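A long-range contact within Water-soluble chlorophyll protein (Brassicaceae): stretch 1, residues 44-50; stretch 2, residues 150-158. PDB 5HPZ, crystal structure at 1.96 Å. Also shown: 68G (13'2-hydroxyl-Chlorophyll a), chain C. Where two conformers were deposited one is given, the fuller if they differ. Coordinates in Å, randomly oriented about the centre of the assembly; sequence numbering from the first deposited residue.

Stretch 1 (44-50) GITQTLL
Stretch 2 (150-158) PWLGAPQLI

Two segments more than a hundred residues apart in the chain meet through a short pairing of strands, residues 44-47 and 155-158. Their N-to-C directions make an angle of 135°, so the pairing is antiparallel but strongly splayed, with the axes 4.7 Å apart at closest approach. The register centres on a single bridge, Thr46 opposite Gln156, where the CA atoms are 4.3 Å apart; Ile45 faces Leu157 at a CA-CA distance of 5.7 Å, and Gln47 faces Pro155 at 5.4 Å.

Two backbone hydrogen bonds flank this bridge. Leu157 N donates to Ile45 O at 2.9 Å, nearly linear at 175°, and Gln47 N donates to Pro155 O at 2.8 Å and 163°. Proline suits position 155 because only its carbonyl is needed: having no N-H, it still accepts, and its phi of -62° with psi 128° keeps the chain extended. The same oxygen receives a CA-H...O contact from Thr46 CA, 3.2 Å away. Thr46 (phi -127°, psi 162°) and Gln156 (-106°, 140°) both lie in the beta region. A water supplements the pairing: it accepts from Ile45 N at 3.2 Å and from Gln156 NE2 at 3.3 Å, and donates to Leu157 O at 2.8 Å. With chi1 and chi2 both t (171° and -170°), Gln156 extends its amide to this site.

Before its strand, stretch 2 turns through a type I' beta turn from Trp151 to Ala154, closed by Ala154 N donating to Trp151 O at 2.9 Å. Leu152 (53°, 31°) and Gly153 (72°, 10°) both have positive phi, a conformation that glycine adopts readily and leucine less so.

Apolar packing is concentrated beside this turn. Leu49, with chi1 m and chi2 t, points its CA-CB bond toward stretch 2; its CG lies 3.7 Å from Ala154 CB, its CD1 3.8 Å from Leu152 CB, and its CD2 4.4 Å from Pro155 CD. The small methyl of Ala154 fits closely here, for its CB is also only 3.3 Å from Gln47 O. At the other end, Ile45 (m, t) brings CG2 to 4.1 Å from Leu157 CD2, whose side chain adopts m, p. Gln47 (t, t) lays OE1 3.5 Å from Pro155 CG, while its NE2 is satisfied elsewhere in the structure. Together the stretches bury 497 Å².

The hydroxychlorophyll touches both segments, as befits a chlorophyll protein. Thr48, chi1 t and CA-CB directed away from stretch 2, places OG1 3.0 Å from 68G O1A, a hydrogen bond whose proton has another acceptor within reach. Leu49 N donates weakly to 68G O1A at 3.4 Å. Trp151 (chi1 -65°, chi2 92°) has CB 3.5 Å from 68G CBA, and the pigment's CMA methyl lies over one face of the indole, whose broad apolar surface suits such a neighbour.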

ATOM      1  N   GLY A  44       6.304 -13.656   1.193  1.00 24.71           N
ATOM      2  CA  GLY A  44       5.764 -14.964   1.513  1.00 23.89           C
ATOM      3  C   GLY A  44       5.158 -15.538   0.275  1.00 25.24           C
ATOM      4  O   GLY A  44       5.208 -14.927  -0.803  1.00 24.28           O
ATOM      5  N   ILE A  45       4.533 -16.698   0.436  1.00 22.13           N
ATOM      6  CA  ILE A  45       3.843 -17.373  -0.607  1.00 23.98           C
ATOM      7  C   ILE A  45       2.414 -17.695  -0.167  1.00 23.37           C
ATOM      8  O   ILE A  45       2.200 -18.243   0.914  1.00 24.70           O
ATOM      9  CB  ILE A  45       4.562 -18.674  -1.002  1.00 22.66           C
ATOM     10  CG1 ILE A  45       6.038 -18.398  -1.265  1.00 23.93           C
ATOM     11  CG2 ILE A  45       3.858 -19.269  -2.202  1.00 25.01           C
ATOM     12  CD1 ILE A  45       6.866 -19.644  -1.525  1.00 23.41           C
ATOM     13  N   THR A  46       1.433 -17.266  -0.956  0.52 24.16           N
ATOM     14  CA  THR A  46       0.030 -17.555  -0.655  0.52 25.90           C
ATOM     15  C   THR A  46      -0.643 -18.189  -1.818  1.00 26.96           C
ATOM     16  O   THR A  46      -0.147 -18.110  -2.957  1.00 27.89           O
ATOM     17  CB  THR A  46      -0.823 -16.324  -0.286  0.52 25.62           C
ATOM     18  OG1 THR A  46      -0.863 -15.365  -1.379  0.52 26.83           O
ATOM     19  CG2 THR A  46      -0.316 -15.706   0.973  0.52 26.05           C
ATOM     20  N   GLN A  47      -1.776 -18.820  -1.534  1.00 24.09           N
ATOM     21  CA  GLN A  47      -2.671 -19.207  -2.622  1.00 28.13           C
ATOM     22  C   GLN A  47      -3.628 -18.051  -2.913  1.00 30.17           C
ATOM     23  O   GLN A  47      -4.305 -17.558  -2.055  1.00 33.78           O
ATOM     24  CB  GLN A  47      -3.453 -20.471  -2.242  1.00 30.41           C
ATOM     25  CG  GLN A  47      -4.455 -20.807  -3.336  1.00 35.32           C
ATOM     26  CD  GLN A  47      -5.551 -21.764  -2.950  1.00 39.34           C
ATOM     27  OE1 GLN A  47      -5.739 -22.093  -1.762  1.00 36.71           O
ATOM     28  NE2 GLN A  47      -6.317 -22.224  -3.976  1.00 38.05           N
ATOM     29  N   THR A  48      -3.749 -17.647  -4.156  1.00 30.87           N
ATOM     30  CA  THR A  48      -4.704 -16.647  -4.430  1.00 30.39           C
ATOM     31  C   THR A  48      -6.147 -17.222  -4.305  1.00 29.69           C
ATOM     32  O   THR A  48      -6.393 -18.376  -4.555  1.00 29.14           O
ATOM     33  CB  THR A  48      -4.436 -15.975  -5.779  1.00 30.39           C
ATOM     34  OG1 THR A  48      -5.378 -14.916  -5.941  1.00 37.89           O
ATOM     35  CG2 THR A  48      -4.581 -16.926  -6.866  1.00 29.20           C
ATOM     36  N   LEU A  49      -7.060 -16.376  -3.869  1.00 33.60           N
ATOM     37  CA  LEU A  49      -8.474 -16.694  -3.708  1.00 39.24           C
ATOM     38  C   LEU A  49      -9.229 -16.567  -5.007  1.00 38.79           C
ATOM     39  O   LEU A  49     -10.368 -17.009  -5.133  1.00 35.96           O
ATOM     40  CB  LEU A  49      -9.082 -15.729  -2.690  1.00 41.50           C
ATOM     41  CG  LEU A  49      -8.717 -15.922  -1.219  1.00 45.63           C
ATOM     42  CD1 LEU A  49      -9.290 -14.785  -0.395  1.00 43.90           C
ATOM     43  CD2 LEU A  49      -9.180 -17.312  -0.715  1.00 47.89           C
ATOM     44  N   LEU A  50      -8.585 -15.929  -5.973  1.00 37.72           N
ATOM     45  CA  LEU A  50      -9.216 -15.642  -7.245  1.00 36.27           C
ATOM     46  C   LEU A  50      -9.198 -16.873  -8.127  1.00 33.66           C
ATOM     47  O   LEU A  50      -8.142 -17.396  -8.465  1.00 36.11           O
ATOM     48  CB  LEU A  50      -8.480 -14.484  -7.935  1.00 34.50           C
ATOM     49  CG  LEU A  50      -8.581 -13.111  -7.239  1.00 38.50           C
ATOM     50  CD1 LEU A  50      -8.057 -12.032  -8.184  1.00 34.17           C
ATOM     51  CD2 LEU A  50     -10.001 -12.768  -6.764  1.00 40.51           C
ATOM     52  N   PRO A 150      -2.722 -13.199   5.734  1.00 28.61           N
ATOM     53  CA  PRO A 150      -3.134 -11.819   5.905  1.00 28.74           C
ATOM     54  C   PRO A 150      -3.975 -11.196   4.772  1.00 25.99           C
ATOM     55  O   PRO A 150      -4.492 -10.108   4.959  1.00 27.58           O
ATOM     56  CB  PRO A 150      -1.785 -11.070   6.055  1.00 30.05           C
ATOM     57  CG  PRO A 150      -0.811 -11.927   5.395  1.00 30.67           C
ATOM     58  CD  PRO A 150      -1.275 -13.327   5.505  1.00 30.21           C
ATOM     59  N   TRP A 151      -4.095 -11.856   3.622  1.00 25.83           N
ATOM     60  CA  TRP A 151      -4.877 -11.301   2.517  1.00 26.72           C
ATOM     61  C   TRP A 151      -6.247 -11.937   2.502  1.00 24.70           C
ATOM     62  O   TRP A 151      -6.463 -12.946   1.839  1.00 27.17           O
ATOM     63  CB  TRP A 151      -4.168 -11.551   1.148  1.00 28.60           C
ATOM     64  CG  TRP A 151      -2.895 -10.821   1.082  1.00 27.51           C
ATOM     65  CD1 TRP A 151      -1.659 -11.292   1.431  1.00 27.07           C
ATOM     66  CD2 TRP A 151      -2.718  -9.442   0.732  1.00 27.10           C
ATOM     67  NE1 TRP A 151      -0.721 -10.284   1.325  1.00 26.79           N
ATOM     68  CE2 TRP A 151      -1.342  -9.152   0.864  1.00 28.45           C
ATOM     69  CE3 TRP A 151      -3.570  -8.448   0.282  1.00 28.10           C
ATOM     70  CZ2 TRP A 151      -0.821  -7.895   0.603  1.00 30.07           C
ATOM     71  CZ3 TRP A 151      -3.055  -7.204   0.030  1.00 33.01           C
ATOM     72  CH2 TRP A 151      -1.678  -6.940   0.168  1.00 31.09           C
ATOM     73  N   LEU A 152      -7.201 -11.320   3.185  1.00 29.02           N
ATOM     74  CA  LEU A 152      -8.569 -11.866   3.250  1.00 30.73           C
ATOM     75  C   LEU A 152      -8.603 -13.326   3.714  1.00 33.44           C
ATOM     76  O   LEU A 152      -9.458 -14.119   3.287  1.00 30.71           O
ATOM     77  CB  LEU A 152      -9.272 -11.765   1.880  1.00 32.51           C
ATOM     78  CG  LEU A 152      -9.441 -10.373   1.192  1.00 36.61           C
ATOM     79  CD1 LEU A 152     -10.211 -10.523  -0.130  1.00 39.00           C
ATOM     80  CD2 LEU A 152     -10.137  -9.299   2.032  1.00 38.96           C
ATOM     81  N   GLY A 153      -7.648 -13.706   4.557  1.00 30.96           N
ATOM     82  CA  GLY A 153      -7.550 -15.096   5.018  1.00 31.13           C
ATOM     83  C   GLY A 153      -7.064 -16.118   3.987  1.00 31.40           C
ATOM     84  O   GLY A 153      -7.096 -17.295   4.259  1.00 27.48           O
ATOM     85  N   ALA A 154      -6.571 -15.693   2.831  1.00 28.24           N
ATOM     86  CA  ALA A 154      -6.032 -16.659   1.807  1.00 28.93           C
ATOM     87  C   ALA A 154      -4.954 -17.565   2.379  1.00 28.60           C
ATOM     88  O   ALA A 154      -4.197 -17.125   3.219  1.00 32.09           O
ATOM     89  CB  ALA A 154      -5.452 -15.933   0.607  1.00 29.04           C
ATOM     90  N   PRO A 155      -4.920 -18.824   1.963  1.00 27.75           N
ATOM     91  CA  PRO A 155      -3.946 -19.733   2.606  1.00 29.96           C
ATOM     92  C   PRO A 155      -2.474 -19.308   2.401  1.00 29.55           C
ATOM     93  O   PRO A 155      -2.074 -19.027   1.261  1.00 29.37           O
ATOM     94  CB  PRO A 155      -4.188 -21.038   1.900  1.00 27.79           C
ATOM     95  CG  PRO A 155      -5.633 -20.979   1.529  1.00 32.05           C
ATOM     96  CD  PRO A 155      -5.914 -19.561   1.159  1.00 29.83           C
ATOM     97  N   GLN A 156      -1.725 -19.208   3.487  1.00 26.40           N
ATOM     98  CA  GLN A 156      -0.325 -18.851   3.414  1.00 27.76           C
ATOM     99  C   GLN A 156       0.504 -20.093   3.670  1.00 29.44           C
ATOM    100  O   GLN A 156       0.174 -20.869   4.595  1.00 25.47           O
ATOM    101  CB  GLN A 156      -0.040 -17.832   4.473  1.00 27.17           C
ATOM    102  CG  GLN A 156       1.408 -17.565   4.598  1.00 31.86           C
ATOM    103  CD  GLN A 156       1.740 -16.733   5.786  1.00 33.63           C
ATOM    104  OE1 GLN A 156       0.903 -16.044   6.345  1.00 33.43           O
ATOM    105  NE2 GLN A 156       2.994 -16.794   6.182  1.00 43.38           N
ATOM    106  N   LEU A 157       1.600 -20.266   2.920  1.00 26.09           N
ATOM    107  CA  LEU A 157       2.417 -21.443   3.065  1.00 25.15           C
ATOM    108  C   LEU A 157       3.272 -21.342   4.245  1.00 23.50           C
ATOM    109  O   LEU A 157       3.956 -20.343   4.427  1.00 29.19           O
ATOM    110  CB  LEU A 157       3.310 -21.713   1.858  1.00 25.82           C
ATOM    111  CG  LEU A 157       2.686 -22.544   0.756  1.00 25.99           C
ATOM    112  CD1 LEU A 157       1.453 -21.850   0.141  1.00 29.72           C
ATOM    113  CD2 LEU A 157       3.715 -22.844  -0.293  1.00 25.91           C
ATOM    114  N   ILE A 158       3.278 -22.431   5.024  1.00 26.37           N
ATOM    115  CA  ILE A 158       4.223 -22.664   6.112  1.00 26.20           C
ATOM    116  C   ILE A 158       4.788 -24.081   6.076  1.00 28.01           C
ATOM    117  O   ILE A 158       4.327 -24.933   5.333  1.00 32.31           O
ATOM    118  CB  ILE A 158       3.536 -22.495   7.454  1.00 31.69           C
ATOM    119  CG1 ILE A 158       2.414 -23.530   7.565  1.00 33.42           C
ATOM    120  CG2 ILE A 158       3.079 -21.045   7.619  1.00 32.14           C
ATOM    121  CD1 ILE A 158       1.417 -23.227   8.644  1.00 39.25           C
TER
HETATM  122  C1  68G C1001      -6.554 -11.332  -3.903  1.00 44.48           C
HETATM  123  C2  68G C1001      -6.849 -10.036  -4.670  1.00 44.10           C
HETATM  124  C3  68G C1001      -7.232  -8.867  -3.874  1.00 47.13           C
HETATM  125  C4  68G C1001      -7.342  -9.128  -2.407  1.00 55.61           C
HETATM  126  C5  68G C1001      -7.635  -7.513  -4.463  1.00 47.69           C
HETATM  127  C6  68G C1001      -6.460  -6.706  -4.917  1.00 48.52           C
HETATM  128  C7  68G C1001      -5.449  -6.457  -3.849  1.00 46.13           C
HETATM  129  C8  68G C1001      -4.634  -5.284  -4.354  1.00 47.45           C
HETATM  130  C9  68G C1001      -3.770  -5.613  -5.597  1.00 46.45           C
HETATM  131  C10 68G C1001      -3.685  -4.877  -3.257  1.00 49.72           C
HETATM  132  C11 68G C1001      -4.225  -3.627  -2.698  1.00 53.71           C
HETATM  133  C12 68G C1001      -3.113  -3.208  -1.746  1.00 55.18           C
HETATM  134  C13 68G C1001      -3.812  -2.843  -0.436  1.00 56.33           C
HETATM  135  C14 68G C1001      -4.880  -1.737  -0.661  1.00 54.50           C
HETATM  136  C15 68G C1001      -2.705  -2.392   0.540  1.00 51.60           C
HETATM  137  C16 68G C1001      -3.167  -2.538   1.987  1.00 53.15           C
HETATM  138  C17 68G C1001      -1.940  -2.090   2.766  1.00 47.11           C
HETATM  139  C18 68G C1001      -2.341  -2.149   4.200  1.00 46.71           C
HETATM  140  C19 68G C1001      -1.102  -2.359   5.037  1.00 44.22           C
HETATM  141  C20 68G C1001      -2.915  -0.776   4.554  1.00 54.19           C
HETATM  142  O2A 68G C1001      -5.470 -11.215  -2.920  1.00 39.43           O
HETATM  143  CGA 68G C1001      -4.938 -12.462  -2.816  1.00 38.20           C
HETATM  144  O1A 68G C1001      -5.434 -13.495  -3.293  1.00 39.29           O
HETATM  145  CBA 68G C1001      -3.622 -12.506  -2.125  1.00 34.79           C
HETATM  146  CAA 68G C1001      -2.540 -12.497  -3.255  1.00 31.43           C
HETATM  147  C2A 68G C1001      -2.412 -11.120  -3.992  1.00 27.08           C
HETATM  148  C3A 68G C1001      -1.838 -10.141  -3.053  1.00 26.11           C
HETATM  149  CMA 68G C1001      -2.537  -8.852  -3.362  1.00 26.54           C
HETATM  150  C4A 68G C1001      -0.425  -9.970  -3.402  1.00 24.12           C
HETATM  151  CHB 68G C1001       0.463  -9.191  -2.790  1.00 23.29           C
HETATM  152  NA  68G C1001      -0.232 -10.655  -4.506  1.00 23.88           N
HETATM  153  C1A 68G C1001      -1.347 -11.256  -4.945  1.00 26.70           C
HETATM  154  CHA 68G C1001      -1.371 -11.924  -6.110  1.00 28.79           C
HETATM  155  CBD 68G C1001      -2.465 -12.521  -6.827  1.00 31.34           C
HETATM  156  CGD 68G C1001      -3.536 -11.570  -7.094  1.00 33.93           C
HETATM  157  O1D 68G C1001      -4.740 -11.839  -6.874  1.00 35.19           O
HETATM  158  O2D 68G C1001      -3.173 -10.363  -7.578  1.00 30.19           O
HETATM  159  CED 68G C1001      -4.270  -9.500  -7.786  1.00 34.20           C
HETATM  160  O   68G C1001      -3.117 -13.531  -6.155  1.00 32.87           O
HETATM  161  CAD 68G C1001      -1.888 -13.025  -8.043  1.00 33.22           C
HETATM  162  OBD 68G C1001      -2.535 -13.687  -8.908  1.00 32.34           O
HETATM  163  C3D 68G C1001      -0.557 -12.707  -8.059  1.00 32.33           C
HETATM  164  C2D 68G C1001       0.656 -12.727  -8.676  1.00 31.17           C
HETATM  165  CMD 68G C1001       0.904 -13.292  -9.898  1.00 31.30           C
HETATM  166  C4D 68G C1001      -0.309 -12.060  -6.920  1.00 29.60           C
HETATM  167  ND  68G C1001       0.950 -11.669  -6.824  1.00 31.68           N
HETATM  168  C1D 68G C1001       1.584 -12.087  -7.934  1.00 29.67           C
HETATM  169  CHD 68G C1001       2.928 -11.863  -8.205  1.00 30.72           C
HETATM  170  C4C 68G C1001       3.862 -11.162  -7.535  1.00 28.83           C
HETATM  171  NC  68G C1001       3.625 -10.608  -6.307  1.00 34.63           N
HETATM  172 MG   68G C1001       1.828 -10.645  -5.326  1.00 35.04          MG
HETATM  173  C3C 68G C1001       5.173 -10.885  -7.816  1.00 30.03           C
HETATM  174  CAC 68G C1001       5.942 -11.284  -9.056  1.00 32.88           C
HETATM  175  CBC 68G C1001       5.563 -10.182 -10.106  1.00 32.26           C
HETATM  176  C2C 68G C1001       5.690 -10.161  -6.799  1.00 33.14           C
HETATM  177  CMC 68G C1001       6.963  -9.708  -6.755  1.00 32.25           C
HETATM  178  C1C 68G C1001       4.725  -9.978  -5.850  1.00 27.77           C
HETATM  179  CHC 68G C1001       4.761  -9.317  -4.682  1.00 29.89           C
HETATM  180  C4B 68G C1001       3.748  -8.888  -3.897  1.00 28.66           C
HETATM  181  NB  68G C1001       2.539  -9.466  -3.877  1.00 27.10           N
HETATM  182  C1B 68G C1001       1.750  -8.830  -3.011  1.00 27.60           C
HETATM  183  C2B 68G C1001       2.487  -7.814  -2.478  1.00 29.05           C
HETATM  184  CMB 68G C1001       2.034  -6.927  -1.556  1.00 26.53           C
HETATM  185  C3B 68G C1001       3.727  -7.893  -2.987  1.00 28.09           C
HETATM  186  CAB 68G C1001       4.820  -7.125  -2.835  1.00 27.20           C
HETATM  187  CBB 68G C1001       5.175  -6.256  -1.648  1.00 28.15           C
HETATM  188  O   HOH W   1       4.496 -17.800   3.426  1.00 23.47           O